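Local structure of BF1531-like N-terminal domain-containing protein (Bacteroides fragilis, 3SLR) at residues R63-P68 / V112-E117; D106-F111 / V123-Y128. The protein is of uncharacterised role but pairs an N-terminal domain of the SGNH-hydrolase clan with a magnesium-binding phosphatase-type domain, possibly hydrolysing ester bonds. All coordinates share one frame; numbering follows the deposited sequence.

Contact 1: residues R63-P68 / V112-E117; sequences RQIMDP and VRLLCE
Ile65 and Leu115 make the close part of this contact, methyl against methyl. Leu115 CD1 lies 3.9 Å from Ile65 CD1 and, on the same side chain, 4.1 Å from Ile65 CG2, so a single leucine methyl meets both branches of the isoleucine. The two side chains cross at a slant rather than lying alongside each other. The CB of Ile65 is directed toward the 112-117 segment, with CG1 beside the backbone N (chi1 -62°) and CG2 anti to it, and this spreads both branches before the leucine. Leu115 starts off less directly: its CB is not aimed at helix 61-66, but the methyl end swings across. Here the segments are nearest, with the CA atoms of Ile65 and Leu115 6.9 Å apart. Both residues are buried, and Ile65 also rests on Tyr72 of helix 71-75.

The other half is looser and borders solvent. The selenomethionine Met66 is bent at chi2 and chi3 (-64° and -66°), which folds SE back to 4.1 Å from Leu114 CD1. Leu114 does point at the opposite segment, yet it is partly exposed, and Met66 is exposed. The same Leu114 CD1 joins the halves, reaching Ile65 CG2 at 4.3 Å. Asp67, just beyond, turns its carboxylate to Thr69 OG1, and the carbonyl of Ile65 goes to Tyr73 OH; both bonds go to residues that follow closely in the chain.

All the touching atoms are methyl carbons or selenium. With 162 Å² buried in total, the two helices are held here by dispersion and the exclusion of water, without the directional constraint that a polar bond would add.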
loop_
_atom_site.group_PDB
_atom_site.type_symbol
_atom_site.label_atom_id
_atom_site.label_comp_id
_atom_site.label_asym_id
_atom_site.label_seq_id
_atom_site.Cartn_x
_atom_site.Cartn_y
_atom_site.Cartn_z
ATOM N N ARG A 63 28.636 1.653 2.341
ATOM C CA ARG A 63 29.754 0.824 2.780
ATOM C C ARG A 63 29.526 -0.644 2.430
ATOM O O ARG A 63 30.400 -1.302 1.865
ATOM C CB ARG A 63 29.962 0.993 4.289
ATOM C CG ARG A 63 30.600 -0.193 4.994
ATOM C CD ARG A 63 32.108 -0.212 4.830
ATOM N NE ARG A 63 32.708 -1.359 5.508
ATOM C CZ ARG A 63 34.016 -1.516 5.696
ATOM N NH1 ARG A 63 34.868 -0.596 5.260
ATOM N NH2 ARG A 63 34.475 -2.590 6.323
ATOM N N GLN A 64 28.343 -1.151 2.758
ATOM C CA GLN A 64 28.036 -2.564 2.548
ATOM C C GLN A 64 27.828 -2.911 1.079
ATOM O O GLN A 64 28.264 -3.963 0.613
ATOM C CB GLN A 64 26.799 -2.959 3.354
ATOM C CG GLN A 64 27.047 -3.041 4.854
ATOM C CD GLN A 64 27.934 -4.220 5.225
ATOM O OE1 GLN A 64 27.636 -5.365 4.888
ATOM N NE2 GLN A 64 29.026 -3.944 5.925
ATOM N N ILE A 65 27.150 -2.028 0.353
ATOM C CA ILE A 65 26.853 -2.279 -1.052
ATOM C C ILE A 65 28.110 -2.165 -1.928
ATOM O O ILE A 65 28.252 -2.889 -2.916
ATOM C CB ILE A 65 25.729 -1.334 -1.572
ATOM C CG1 ILE A 65 24.422 -1.577 -0.804
ATOM C CG2 ILE A 65 25.492 -1.524 -3.066
ATOM C CD1 ILE A 65 23.881 -2.991 -0.914
HETATM N N MSE A 66 29.010 -1.261 -1.552
HETATM C CA MSE A 66 30.217 -0.972 -2.328
HETATM C C MSE A 66 31.310 -2.021 -2.127
HETATM O O MSE A 66 32.200 -2.172 -2.968
HETATM C CB MSE A 66 30.784 0.403 -1.953
HETATM C CG MSE A 66 29.834 1.576 -2.162
HETATM SE SE MSE A 66 29.347 1.879 -4.027
HETATM C CE MSE A 66 31.096 2.414 -4.724
ATOM N N ASP A 67 31.244 -2.738 -1.010
ATOM C CA ASP A 67 32.277 -3.717 -0.661
ATOM C C ASP A 67 31.808 -5.140 -0.935
ATOM O O ASP A 67 31.004 -5.680 -0.182
ATOM C CB ASP A 67 32.664 -3.565 0.808
ATOM C CG ASP A 67 33.669 -4.605 1.265
ATOM O OD1 ASP A 67 34.228 -5.322 0.407
ATOM O OD2 ASP A 67 33.902 -4.700 2.489
ATOM N N PRO A 68 32.326 -5.755 -2.011
ATOM C CA PRO A 68 31.915 -7.090 -2.465
ATOM C C PRO A 68 32.181 -8.189 -1.433
ATOM O O PRO A 68 31.571 -9.254 -1.512
ATOM C CB PRO A 68 32.777 -7.319 -3.714
ATOM C CG PRO A 68 33.225 -5.959 -4.138
ATOM C CD PRO A 68 33.373 -5.180 -2.872
ATOM N N VAL A 112 21.804 4.401 -6.686
ATOM C CA VAL A 112 20.686 3.482 -6.871
ATOM C C VAL A 112 20.892 2.580 -8.097
ATOM O O VAL A 112 20.676 1.365 -8.025
ATOM C CB VAL A 112 19.348 4.232 -6.939
ATOM C CG1 VAL A 112 18.208 3.271 -7.277
ATOM C CG2 VAL A 112 19.083 4.932 -5.615
ATOM N N ARG A 113 21.323 3.161 -9.214
ATOM C CA ARG A 113 21.599 2.348 -10.402
ATOM C C ARG A 113 22.716 1.340 -10.156
ATOM O O ARG A 113 22.652 0.197 -10.620
ATOM C CB ARG A 113 21.942 3.232 -11.605
ATOM C CG ARG A 113 20.767 4.085 -12.074
ATOM C CD ARG A 113 20.965 4.593 -13.499
ATOM N NE ARG A 113 20.740 3.525 -14.475
ATOM C CZ ARG A 113 20.447 3.736 -15.758
ATOM N NH1 ARG A 113 20.348 4.980 -16.216
ATOM N NH2 ARG A 113 20.253 2.708 -16.580
ATOM N N LEU A 114 23.738 1.760 -9.424
ATOM C CA LEU A 114 24.850 0.866 -9.102
ATOM C C LEU A 114 24.320 -0.341 -8.325
ATOM O O LEU A 114 24.648 -1.484 -8.627
ATOM C CB LEU A 114 25.910 1.618 -8.291
ATOM C CG LEU A 114 27.243 0.960 -7.907
ATOM C CD1 LEU A 114 27.068 -0.088 -6.817
ATOM C CD2 LEU A 114 27.946 0.374 -9.131
ATOM N N LEU A 115 23.498 -0.063 -7.322
ATOM C CA LEU A 115 22.822 -1.089 -6.541
ATOM C C LEU A 115 22.019 -2.032 -7.448
ATOM O O LEU A 115 22.106 -3.255 -7.327
ATOM C CB LEU A 115 21.901 -0.406 -5.524
ATOM C CG LEU A 115 20.853 -1.228 -4.776
ATOM C CD1 LEU A 115 21.514 -2.233 -3.857
ATOM C CD2 LEU A 115 19.952 -0.290 -3.994
ATOM N N CYS A 116 21.244 -1.463 -8.367
ATOM C CA CYS A 116 20.461 -2.282 -9.299
ATOM C C CYS A 116 21.331 -3.178 -10.178
ATOM O O CYS A 116 20.961 -4.320 -10.464
ATOM C CB CYS A 116 19.575 -1.401 -10.182
ATOM S SG CYS A 116 18.198 -0.637 -9.305
ATOM N N GLU A 117 22.478 -2.652 -10.610
ATOM C CA GLU A 117 23.353 -3.355 -11.552
ATOM C C GLU A 117 24.016 -4.576 -10.918
ATOM O O GLU A 117 24.445 -5.494 -11.619
ATOM C CB GLU A 117 24.427 -2.410 -12.113
ATOM C CG GLU A 117 23.917 -1.302 -13.029
ATOM C CD GLU A 117 23.629 -1.766 -14.457
ATOM O OE1 GLU A 117 24.176 -2.808 -14.880
ATOM O OE2 GLU A 117 22.854 -1.081 -15.157
#

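Contact 2: residues D106-F111 / V123-Y128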
loop_
_atom_site.group_PDB
_atom_site.type_symbol
_atom_site.label_atom_id
_atom_site.label_comp_id
_atom_site.label_asym_id
_atom_site.label_seq_id
_atom_site.Cartn_x
_atom_site.Cartn_y
_atom_site.Cartn_z
ATOM N N ASP A 106 21.277 13.528 -8.843
ATOM C CA ASP A 106 22.077 12.728 -9.775
ATOM C C ASP A 106 22.992 11.734 -9.057
ATOM O O ASP A 106 23.081 10.574 -9.447
ATOM C CB ASP A 106 22.911 13.624 -10.694
ATOM C CG ASP A 106 22.068 14.357 -11.728
ATOM O OD1 ASP A 106 20.979 13.858 -12.079
ATOM O OD2 ASP A 106 22.512 15.430 -12.196
ATOM N N ASP A 107 23.671 12.186 -8.013
ATOM C CA ASP A 107 24.579 11.305 -7.281
ATOM C C ASP A 107 23.843 10.147 -6.607
ATOM O O ASP A 107 24.306 8.999 -6.627
ATOM C CB ASP A 107 25.374 12.088 -6.232
ATOM C CG ASP A 107 26.420 13.011 -6.848
ATOM O OD1 ASP A 107 26.719 12.882 -8.058
ATOM O OD2 ASP A 107 26.959 13.862 -6.109
ATOM N N ARG A 108 22.705 10.460 -5.994
ATOM C CA ARG A 108 21.910 9.454 -5.303
ATOM C C ARG A 108 21.384 8.471 -6.342
ATOM O O ARG A 108 21.438 7.250 -6.140
ATOM C CB ARG A 108 20.768 10.131 -4.527
ATOM C CG ARG A 108 19.829 9.184 -3.771
ATOM C CD ARG A 108 20.578 8.207 -2.856
ATOM N NE ARG A 108 21.571 8.825 -1.954
ATOM C CZ ARG A 108 21.326 9.230 -0.705
ATOM N NH1 ARG A 108 20.107 9.148 -0.189
ATOM N NH2 ARG A 108 22.303 9.747 0.032
ATOM N N LEU A 109 20.925 9.002 -7.474
ATOM C CA LEU A 109 20.421 8.158 -8.558
ATOM C C LEU A 109 21.523 7.243 -9.090
ATOM O O LEU A 109 21.276 6.083 -9.385
ATOM C CB LEU A 109 19.825 9.001 -9.687
ATOM C CG LEU A 109 18.505 9.708 -9.366
ATOM C CD1 LEU A 109 18.240 10.786 -10.386
ATOM C CD2 LEU A 109 17.367 8.684 -9.360
ATOM N N ASP A 110 22.744 7.761 -9.197
ATOM C CA ASP A 110 23.868 6.926 -9.597
ATOM C C ASP A 110 24.063 5.762 -8.623
ATOM O O ASP A 110 24.310 4.624 -9.040
ATOM C CB ASP A 110 25.162 7.747 -9.707
ATOM C CG ASP A 110 25.209 8.606 -10.967
ATOM O OD1 ASP A 110 24.395 8.374 -11.888
ATOM O OD2 ASP A 110 26.075 9.511 -11.038
ATOM N N PHE A 111 23.964 6.038 -7.324
ATOM C CA PHE A 111 24.142 4.971 -6.351
ATOM C C PHE A 111 23.035 3.928 -6.500
ATOM O O PHE A 111 23.285 2.719 -6.438
ATOM C CB PHE A 111 24.153 5.484 -4.914
ATOM C CG PHE A 111 24.208 4.371 -3.911
ATOM C CD1 PHE A 111 25.389 3.672 -3.707
ATOM C CD2 PHE A 111 23.075 3.985 -3.217
ATOM C CE1 PHE A 111 25.445 2.615 -2.808
ATOM C CE2 PHE A 111 23.118 2.926 -2.314
ATOM C CZ PHE A 111 24.311 2.240 -2.109
ATOM N N VAL A 123 15.247 -5.659 -4.868
ATOM C CA VAL A 123 15.485 -4.501 -4.024
ATOM C C VAL A 123 14.168 -3.799 -3.761
ATOM O O VAL A 123 13.378 -3.616 -4.672
ATOM C CB VAL A 123 16.463 -3.514 -4.697
ATOM C CG1 VAL A 123 16.526 -2.186 -3.931
ATOM C CG2 VAL A 123 17.835 -4.152 -4.803
ATOM N N ILE A 124 13.916 -3.466 -2.500
ATOM C CA ILE A 124 12.788 -2.613 -2.147
ATOM C C ILE A 124 13.352 -1.313 -1.571
ATOM O O ILE A 124 14.123 -1.325 -0.606
ATOM C CB ILE A 124 11.858 -3.295 -1.136
ATOM C CG1 ILE A 124 11.298 -4.592 -1.727
ATOM C CG2 ILE A 124 10.720 -2.352 -0.769
ATOM C CD1 ILE A 124 10.587 -5.455 -0.714
ATOM N N TYR A 125 12.964 -0.194 -2.171
ATOM C CA TYR A 125 13.617 1.077 -1.896
ATOM C C TYR A 125 12.564 2.110 -1.521
ATOM O O TYR A 125 11.667 2.397 -2.319
ATOM C CB TYR A 125 14.400 1.531 -3.139
ATOM C CG TYR A 125 15.330 2.710 -2.897
ATOM C CD1 TYR A 125 14.861 4.007 -2.954
ATOM C CD2 TYR A 125 16.679 2.515 -2.621
ATOM C CE1 TYR A 125 15.703 5.090 -2.727
ATOM C CE2 TYR A 125 17.535 3.586 -2.395
ATOM C CZ TYR A 125 17.036 4.870 -2.445
ATOM O OH TYR A 125 17.870 5.932 -2.227
ATOM N N TYR A 126 12.643 2.643 -0.297
ATOM C CA TYR A 126 11.710 3.692 0.126
ATOM C C TYR A 126 12.029 4.993 -0.590
ATOM O O TYR A 126 13.164 5.448 -0.548
ATOM C CB TYR A 126 11.777 3.928 1.646
ATOM C CG TYR A 126 11.439 2.705 2.466
ATOM C CD1 TYR A 126 12.419 2.039 3.187
ATOM C CD2 TYR A 126 10.135 2.201 2.503
ATOM C CE1 TYR A 126 12.114 0.910 3.935
ATOM C CE2 TYR A 126 9.829 1.065 3.245
ATOM C CZ TYR A 126 10.820 0.428 3.960
ATOM O OH TYR A 126 10.522 -0.710 4.700
ATOM N N ASN A 127 11.043 5.588 -1.256
ATOM C CA ASN A 127 11.253 6.905 -1.836
ATOM C C ASN A 127 11.135 7.981 -0.764
ATOM O O ASN A 127 11.065 7.668 0.433
ATOM C CB ASN A 127 10.343 7.170 -3.056
ATOM C CG ASN A 127 8.865 7.177 -2.712
ATOM O OD1 ASN A 127 8.473 6.985 -1.548
ATOM N ND2 ASN A 127 8.023 7.405 -3.732
ATOM N N TYR A 128 11.112 9.241 -1.183
ATOM C CA TYR A 128 11.415 10.354 -0.276
ATOM C C TYR A 128 10.249 11.320 -0.041
ATOM O O TYR A 128 9.912 12.120 -0.914
ATOM C CB TYR A 128 12.606 11.154 -0.829
ATOM C CG TYR A 128 13.901 10.372 -0.970
ATOM C CD1 TYR A 128 14.199 9.676 -2.136
ATOM C CD2 TYR A 128 14.838 10.362 0.058
ATOM C CE1 TYR A 128 15.399 8.957 -2.259
ATOM C CE2 TYR A 128 16.034 9.683 -0.062
ATOM C CZ TYR A 128 16.308 8.979 -1.217
ATOM O OH TYR A 128 17.500 8.293 -1.309
#
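The guanidinium of Arg108 and the ring of Tyr128 meet edge to edge: Tyr128 OH sits in the guanidinium plane, and Arg108 NH1 lies at the ring's edge, near its plane. The planes are 38° apart, and the groups meet at their edges rather than face on face. The ring of Tyr125 also receives its neighbour at the rim, with Tyr128 CE1 in its plane. Towards helix 86-94, Leu89 packs on both Arg108 and Tyr128.

Arg108 NH1 donates to Tyr128 OH over 3.0 Å, nearly straight at 160°. Tyr128 OH is 2.6 Å from Tyr125 OH in a second hydrogen bond, whose donor could be either hydroxyl. Tyr125 OH in turn bonds His84 ND1, which extends the polar chain to four side chains in a largely buried setting. Arg108 has CG anti to the backbone N (chi1 179°) and then bends at chi2 and chi3; this doubles the chain back over the hydroxyls, with CD 3.6 Å from Tyr125 OH and CG 3.5 Å from Tyr128 OH. The arginine's positive charge would be expected to polarise the linked phenols.

Such packing belongs to an alpha/beta/alpha sandwich built on a parallel sheet: helix 104-118 lies in the beta-alpha-beta crossover between neighbouring strands 79-83 and 122-126, and the polar cluster ties it to the segment leaving the second strand's C-terminal end.

Contacts 1 and 2 share helix 104-118 and have centres about 11 Å apart. They use different parts of the helix, nearly two turns apart: contact 1 sets one flank against helix 61-66, while contact 2 joins an earlier part to strand 122-126 and the turn after it. They also touch directly. Ile65 CB is 3.9 Å from Phe111 CZ, Leu115 CD2 is 3.9 Å from Val123 CG1, and Val112 CG2 is 3.7 Å from Tyr125 OH, bringing apolar packing up against the hydroxyl cluster. Both contacts lie in the N-terminal FkbH domain, away from the magnesium site of Asp228, Asp230 and Asp336, which lies just past the ends of strands 224-227 and 331-334 of the second, four-stranded sheet.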